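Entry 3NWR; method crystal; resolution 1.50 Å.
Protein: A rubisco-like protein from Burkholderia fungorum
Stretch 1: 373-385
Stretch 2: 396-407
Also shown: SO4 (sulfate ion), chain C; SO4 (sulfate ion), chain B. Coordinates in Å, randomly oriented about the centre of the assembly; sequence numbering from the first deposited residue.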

ATOM      1  N   SER A 373       5.129  -9.245 -29.300  1.00 16.60           N
ATOM      2  CA  SER A 373       4.678  -8.128 -30.128  1.00 15.14           C
ATOM      3  C   SER A 373       5.568  -6.934 -29.829  1.00 15.14           C
ATOM      4  O   SER A 373       6.489  -7.036 -29.022  1.00 17.18           O
ATOM      5  N   THR A 374       5.291  -5.800 -30.464  1.00 15.70           N
ATOM      6  CA  THR A 374       6.058  -4.584 -30.186  1.00 15.14           C
ATOM      7  C   THR A 374       5.307  -3.628 -29.271  1.00 15.43           C
ATOM      8  O   THR A 374       5.745  -2.493 -29.081  1.00 15.26           O
ATOM      9  N   ASP A 375       4.182  -4.089 -28.720  1.00 14.23           N
ATOM     10  CA  ASP A 375       3.320  -3.238 -27.881  1.00 13.44           C
ATOM     11  C   ASP A 375       3.890  -3.102 -26.466  1.00 14.09           C
ATOM     12  O   ASP A 375       3.438  -3.745 -25.500  1.00 14.37           O
ATOM     13  N   LEU A 376       4.906  -2.259 -26.361  1.00 13.76           N
ATOM     14  CA  LEU A 376       5.610  -2.090 -25.107  1.00 11.14           C
ATOM     15  C   LEU A 376       6.342  -0.758 -25.081  1.00 12.12           C
ATOM     16  O   LEU A 376       6.655  -0.174 -26.130  1.00 14.22           O
ATOM     17  N   LEU A 377       6.582  -0.274 -23.868  1.00 10.65           N
ATOM     18  CA  LEU A 377       7.420   0.891 -23.623  1.00 11.83           C
ATOM     19  C   LEU A 377       8.757   0.409 -23.079  1.00 13.56           C
ATOM     20  O   LEU A 377       8.810  -0.264 -22.049  1.00 12.77           O
ATOM     21  N   PHE A 378       9.826   0.731 -23.803  1.00 12.66           N
ATOM     22  CA  PHE A 378      11.172   0.253 -23.493  1.00 10.27           C
ATOM     23  C   PHE A 378      12.002   1.386 -22.906  1.00 12.70           C
ATOM     24  O   PHE A 378      12.448   2.288 -23.635  1.00 13.86           O
ATOM     25  N   MET A 379      12.194   1.347 -21.591  1.00 13.14           N
ATOM     26  CA  MET A 379      12.903   2.407 -20.880  1.00 12.28           C
ATOM     27  C   MET A 379      14.369   2.068 -20.772  1.00 14.71           C
ATOM     28  O   MET A 379      14.734   1.054 -20.166  1.00 15.81           O
ATOM     29  N   SER A 380      15.207   2.932 -21.332  1.00 13.94           N
ATOM     30  CA  SER A 380      16.649   2.741 -21.297  1.00 15.18           C
ATOM     31  C   SER A 380      17.315   3.982 -20.706  1.00 18.10           C
ATOM     32  O   SER A 380      17.014   5.109 -21.105  1.00 17.90           O
ATOM     33  N   GLY A 381      18.199   3.770 -19.737  1.00 17.53           N
ATOM     34  CA  GLY A 381      18.948   4.858 -19.127  1.00 18.84           C
ATOM     35  C   GLY A 381      20.343   4.921 -19.702  1.00 19.59           C
ATOM     36  O   GLY A 381      20.548   5.477 -20.774  1.00 19.24           O
ATOM     37  N   GLY A 382      21.304   4.320 -19.004  1.00 18.98           N
ATOM     38  CA  GLY A 382      22.666   4.278 -19.502  1.00 20.86           C
ATOM     39  C   GLY A 382      22.778   3.604 -20.862  1.00 18.88           C
ATOM     40  O   GLY A 382      23.664   3.931 -21.646  1.00 20.36           O
ATOM     41  N   GLY A 383      21.890   2.653 -21.144  1.00 18.82           N
ATOM     42  CA  GLY A 383      21.908   1.964 -22.426  1.00 17.16           C
ATOM     43  C   GLY A 383      21.794   2.914 -23.608  1.00 17.82           C
ATOM     44  O   GLY A 383      22.205   2.588 -24.731  1.00 17.05           O
ATOM     45  N   ILE A 384      21.221   4.085 -23.352  1.00 16.74           N
ATOM     46  CA  ILE A 384      21.133   5.155 -24.338  1.00 19.30           C
ATOM     47  C   ILE A 384      22.138   6.259 -24.025  1.00 18.75           C
ATOM     48  O   ILE A 384      22.951   6.638 -24.874  1.00 19.94           O
ATOM     49  N   LEU A 385      22.099   6.751 -22.794  1.00 21.02           N
ATOM     50  CA  LEU A 385      22.824   7.968 -22.436  1.00 24.79           C
ATOM     51  C   LEU A 385      24.332   7.789 -22.300  1.00 25.26           C
ATOM     52  O   LEU A 385      25.083   8.762 -22.396  1.00 28.71           O
ATOM     53  N   THR A 396      19.808   5.376 -31.342  1.00 16.19           N
ATOM     54  CA  THR A 396      19.890   4.675 -32.612  1.00 16.00           C
ATOM     55  C   THR A 396      20.262   3.209 -32.417  1.00 14.61           C
ATOM     56  O   THR A 396      19.710   2.339 -33.085  1.00 15.81           O
ATOM     57  N   SER A 397      21.175   2.928 -31.492  1.00 15.30           N
ATOM     58  CA  SER A 397      21.547   1.536 -31.232  1.00 14.10           C
ATOM     59  C   SER A 397      20.331   0.726 -30.780  1.00 15.19           C
ATOM     60  O   SER A 397      20.150  -0.428 -31.175  1.00 15.00           O
ATOM     61  N   VAL A 398      19.482   1.331 -29.961  1.00 14.60           N
ATOM     62  CA  VAL A 398      18.294   0.638 -29.485  1.00 13.82           C
ATOM     63  C   VAL A 398      17.277   0.454 -30.613  1.00 13.40           C
ATOM     64  O   VAL A 398      16.689  -0.623 -30.759  1.00 14.03           O
ATOM     65  N   ARG A 399      17.086   1.498 -31.425  1.00 14.04           N
ATOM     66  CA  ARG A 399      16.185   1.411 -32.573  1.00 14.72           C
ATOM     67  C   ARG A 399      16.667   0.356 -33.581  1.00 14.36           C
ATOM     68  O   ARG A 399      15.864  -0.374 -34.159  1.00 15.06           O
ATOM     69  N   GLN A 400      17.978   0.288 -33.779  1.00 13.56           N
ATOM     70  CA  GLN A 400      18.560  -0.723 -34.671  1.00 15.41           C
ATOM     71  C   GLN A 400      18.354  -2.138 -34.129  1.00 14.00           C
ATOM     72  O   GLN A 400      18.056  -3.067 -34.884  1.00 14.69           O
ATOM     73  N   ALA A 401      18.490  -2.303 -32.813  1.00 13.55           N
ATOM     74  CA  ALA A 401      18.203  -3.593 -32.193  1.00 13.19           C
ATOM     75  C   ALA A 401      16.750  -4.003 -32.439  1.00 13.71           C
ATOM     76  O   ALA A 401      16.466  -5.151 -32.775  1.00 13.87           O
ATOM     77  N   TRP A 402      15.820  -3.066 -32.256  1.00 13.43           N
ATOM     78  CA  TRP A 402      14.418  -3.365 -32.520  1.00 13.33           C
ATOM     79  C   TRP A 402      14.158  -3.713 -33.989  1.00 12.89           C
ATOM     80  O   TRP A 402      13.431  -4.665 -34.278  1.00 14.99           O
ATOM     81  N   ALA A 403      14.759  -2.963 -34.906  1.00 14.30           N
ATOM     82  CA  ALA A 403      14.638  -3.276 -36.330  1.00 16.02           C
ATOM     83  C   ALA A 403      15.128  -4.701 -36.620  1.00 15.64           C
ATOM     84  O   ALA A 403      14.491  -5.452 -37.364  1.00 16.59           O
ATOM     85  N   ALA A 404      16.249  -5.072 -36.010  1.00 14.34           N
ATOM     86  CA  ALA A 404      16.811  -6.411 -36.191  1.00 13.67           C
ATOM     87  C   ALA A 404      15.855  -7.504 -35.730  1.00 14.76           C
ATOM     88  O   ALA A 404      15.554  -8.446 -36.464  1.00 15.68           O
ATOM     89  N   VAL A 405      15.359  -7.391 -34.501  1.00 15.00           N
ATOM     90  CA  VAL A 405      14.535  -8.480 -33.977  1.00 15.45           C
ATOM     91  C   VAL A 405      13.205  -8.588 -34.713  1.00 14.82           C
ATOM     92  O   VAL A 405      12.682  -9.683 -34.910  1.00 16.76           O
ATOM     93  N   GLN A 406      12.665  -7.454 -35.133  1.00 15.82           N
ATOM     94  CA  GLN A 406      11.410  -7.457 -35.874  1.00 17.93           C
ATOM     95  C   GLN A 406      11.585  -8.075 -37.263  1.00 19.06           C
ATOM     96  O   GLN A 406      10.655  -8.687 -37.788  1.00 21.12           O
ATOM     97  N   ALA A 407      12.780  -7.929 -37.830  1.00 17.56           N
ATOM     98  CA  ALA A 407      13.098  -8.521 -39.131  1.00 20.00           C
ATOM     99  C   ALA A 407      13.540  -9.972 -38.978  1.00 21.89           C
ATOM    100  O   ALA A 407      13.655 -10.695 -39.964  1.00 24.00           O
TER

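The indole nitrogen of Trp-402 is buried here without a hydrogen-bond partner anywhere in the model, and it lies over a face of the Phe-378 ring, with NE1 3.7 Å from Phe-378 CD2. The two rings meet edge-to-face, planes at 85°, the indole presenting its edge. Trp-402 (m, chi2 108°) points toward the strand, as Phe-378 (t) points toward the helix.

Around this centre the packing is apolar. Leu-376, with chi1 p and chi2 off-rotamer at 100°, brings CD2 to 3.9 Å from Trp-402 CH2. One turn earlier in the helix, Val-398 (t) spreads its two methyls: CG1 lies 3.9 Å from Phe-378 CD2, CG2 4.1 Å from Ile-384 CG1. Ile-384 (m, t) leaves its backbone sideways, but its end comes nearer. The rule to read is spacing: Val-398 and Trp-402, one helical turn apart, both point toward the other stretch and both touch Phe-378.

No direct hydrogen bond joins the stretches. Instead, water 1 donates to both Gly-383 O and Ser-397 OG, each 2.9 Å from its oxygen, spanning a gap too wide for direct bonding. At the other end, Thr-374 CG2 (chi1 p) meets Gln-406 CD at 3.5 Å. Neither sulfate bridges the stretches: Gly-382 N donates to O1 of the chain B ion (3.0 Å), while Arg-399 grips the chain C ion twice, NH1 to O4 at 2.9 Å and NH2 to O1 at 3.1 Å.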

ATOM      1  CB  SER A 373       3.223  -7.762 -29.833  1.00 18.82           C
ATOM      2  OG  SER A 373       3.146  -6.875 -28.724  1.00 16.98           O
ATOM      3  CB  THR A 374       6.437  -3.812 -31.469  1.00 15.96           C
ATOM      4  OG1 THR A 374       5.245  -3.397 -32.156  1.00 18.71           O
ATOM      5  CG2 THR A 374       7.299  -4.677 -32.388  1.00 17.45           C
ATOM      6  CB  ASP A 375       1.895  -3.791 -27.865  1.00 14.36           C
ATOM      7  CG  ASP A 375       1.186  -3.621 -29.218  1.00 14.64           C
ATOM      8  OD1 ASP A 375       1.625  -2.805 -30.043  1.00 17.41           O
ATOM      9  OD2 ASP A 375       0.167  -4.296 -29.455  1.00 21.79           O
ATOM     10  CB  LEU A 376       6.575  -3.266 -24.883  1.00 12.61           C
ATOM     11  CG  LEU A 376       7.697  -3.385 -25.919  1.00 14.75           C
ATOM     12  CD1 LEU A 376       9.004  -2.810 -25.385  1.00 13.30           C
ATOM     13  CD2 LEU A 376       7.876  -4.835 -26.372  1.00 16.62           C
ATOM     14  CB  LEU A 377       6.726   1.830 -22.625  1.00 11.53           C
ATOM     15  CG  LEU A 377       7.504   3.055 -22.132  1.00 12.57           C
ATOM     16  CD1 LEU A 377       7.908   3.953 -23.286  1.00 14.49           C
ATOM     17  CD2 LEU A 377       6.663   3.834 -21.117  1.00 14.43           C
ATOM     18  CB  PHE A 378      11.807  -0.263 -24.793  1.00 12.77           C
ATOM     19  CG  PHE A 378      13.073  -1.070 -24.599  1.00 12.45           C
ATOM     20  CD1 PHE A 378      13.017  -2.358 -24.099  1.00 13.61           C
ATOM     21  CD2 PHE A 378      14.310  -0.543 -24.952  1.00 13.62           C
ATOM     22  CE1 PHE A 378      14.180  -3.111 -23.939  1.00 13.81           C
ATOM     23  CE2 PHE A 378      15.481  -1.293 -24.807  1.00 14.23           C
ATOM     24  CZ  PHE A 378      15.408  -2.576 -24.286  1.00 13.97           C
ATOM     25  CB  MET A 379      12.338   2.582 -19.465  1.00 14.49           C
ATOM     26  CG  MET A 379      10.834   2.817 -19.403  1.00 13.29           C
ATOM     27  SD  MET A 379      10.337   4.370 -20.152  1.00 14.90           S
ATOM     28  CE  MET A 379      11.400   5.516 -19.302  1.00 15.85           C
ATOM     29  CB  SER A 380      17.162   2.455 -22.712  1.00 16.72           C
ATOM     30  OG  SER A 380      18.562   2.207 -22.721  1.00 16.79           O
ATOM     31  CB  ILE A 384      19.721   5.763 -24.350  1.00 23.53           C
ATOM     32  CG1 ILE A 384      18.775   4.890 -25.176  1.00 22.85           C
ATOM     33  CG2 ILE A 384      19.749   7.182 -24.911  1.00 26.62           C
ATOM     34  CD1 ILE A 384      17.297   5.266 -24.984  1.00 26.80           C
ATOM     35  CB  LEU A 385      22.243   8.570 -21.156  1.00 25.99           C
ATOM     36  CG  LEU A 385      20.754   8.917 -21.236  1.00 29.95           C
ATOM     37  CD1 LEU A 385      20.316   9.653 -19.985  1.00 36.32           C
ATOM     38  CD2 LEU A 385      20.453   9.740 -22.485  1.00 28.70           C
ATOM     39  CB  THR A 396      20.875   5.374 -33.556  1.00 16.42           C
ATOM     40  OG1 THR A 396      20.357   6.677 -33.859  1.00 18.61           O
ATOM     41  CG2 THR A 396      21.043   4.584 -34.861  1.00 16.66           C
ATOM     42  CB  SER A 397      22.688   1.437 -30.211  1.00 15.38           C
ATOM     43  OG  SER A 397      22.266   1.698 -28.882  1.00 16.16           O
ATOM     44  CB  VAL A 398      17.676   1.391 -28.289  1.00 13.31           C
ATOM     45  CG1 VAL A 398      16.287   0.858 -27.959  1.00 15.49           C
ATOM     46  CG2 VAL A 398      18.609   1.285 -27.074  1.00 15.53           C
ATOM     47  CB  ARG A 399      16.045   2.774 -33.250  1.00 14.45           C
ATOM     48  CG  ARG A 399      15.251   3.794 -32.434  1.00 16.79           C
ATOM     49  CD  ARG A 399      13.752   3.480 -32.489  1.00 17.37           C
ATOM     50  NE  ARG A 399      13.249   3.644 -33.846  1.00 18.86           N
ATOM     51  CZ  ARG A 399      12.888   4.809 -34.374  1.00 19.94           C
ATOM     52  NH1 ARG A 399      12.946   5.917 -33.640  1.00 19.99           N
ATOM     53  NH2 ARG A 399      12.462   4.866 -35.634  1.00 21.58           N
ATOM     54  CB  GLN A 400      20.044  -0.442 -34.893  1.00 14.71           C
ATOM     55  CG  GLN A 400      20.295   0.712 -35.851  1.00 15.09           C
ATOM     56  CD  GLN A 400      21.740   1.168 -35.857  1.00 15.22           C
ATOM     57  OE1 GLN A 400      22.534   0.774 -35.002  1.00 16.23           O
ATOM     58  NE2 GLN A 400      22.087   2.022 -36.822  1.00 17.07           N
ATOM     59  CB  ALA A 401      18.505  -3.553 -30.698  1.00 14.01           C
ATOM     60  CB  TRP A 402      13.507  -2.229 -32.024  1.00 14.29           C
ATOM     61  CG  TRP A 402      13.330  -2.328 -30.539  1.00 13.88           C
ATOM     62  CD1 TRP A 402      13.859  -1.508 -29.585  1.00 13.93           C
ATOM     63  CD2 TRP A 402      12.612  -3.349 -29.838  1.00 12.50           C
ATOM     64  NE1 TRP A 402      13.501  -1.949 -28.330  1.00 12.56           N
ATOM     65  CE2 TRP A 402      12.732  -3.074 -28.457  1.00 12.75           C
ATOM     66  CE3 TRP A 402      11.862  -4.460 -30.243  1.00 13.49           C
ATOM     67  CZ2 TRP A 402      12.150  -3.878 -27.482  1.00 14.10           C
ATOM     68  CZ3 TRP A 402      11.284  -5.264 -29.270  1.00 13.14           C
ATOM     69  CH2 TRP A 402      11.419  -4.958 -27.902  1.00 13.88           C
ATOM     70  CB  ALA A 403      15.399  -2.263 -37.155  1.00 16.76           C
ATOM     71  CB  ALA A 404      18.136  -6.526 -35.455  1.00 14.73           C
ATOM     72  CB  VAL A 405      14.341  -8.407 -32.439  1.00 14.54           C
ATOM     73  CG1 VAL A 405      15.690  -8.251 -31.759  1.00 14.48           C
ATOM     74  CG2 VAL A 405      13.397  -7.266 -32.049  1.00 13.96           C
ATOM     75  CB  GLN A 406      10.831  -6.041 -35.956  1.00 18.29           C
ATOM     76  CG  GLN A 406      10.386  -5.502 -34.596  1.00 16.13           C
ATOM     77  CD  GLN A 406       9.867  -4.074 -34.660  1.00 18.88           C
ATOM     78  OE1 GLN A 406      10.291  -3.216 -33.885  1.00 20.21           O
ATOM     79  NE2 GLN A 406       8.950  -3.814 -35.586  1.00 19.85           N
ATOM     80  CB  ALA A 407      14.173  -7.710 -39.844  1.00 19.24           C
TER
HETATM   81  S   SO4 C 434      10.703   8.259 -35.614  0.79 25.67           S
HETATM   82  O1  SO4 C 434      11.574   7.643 -36.609  0.70 30.27           O
HETATM   83  O2  SO4 C 434       9.477   7.472 -35.503  0.88 26.71           O
HETATM   84  O3  SO4 C 434      10.384   9.624 -36.028  0.74 29.00           O
HETATM   85  O4  SO4 C 434      11.393   8.278 -34.330  0.71 25.64           O
HETATM   86  S   SO4 B 433      20.466   1.570 -15.999  0.81 28.44           S
HETATM   87  O1  SO4 B 433      20.300   2.929 -16.511  1.00 25.06           O
HETATM   88  O2  SO4 B 433      20.865   0.670 -17.075  0.74 24.41           O
HETATM   89  O3  SO4 B 433      19.202   1.115 -15.427  0.85 25.39           O
HETATM   90  O4  SO4 B 433      21.483   1.566 -14.953  0.51 29.98           O
HETATM   91  O   HOH W   1      22.118   0.215 -26.370  1.00 16.57           O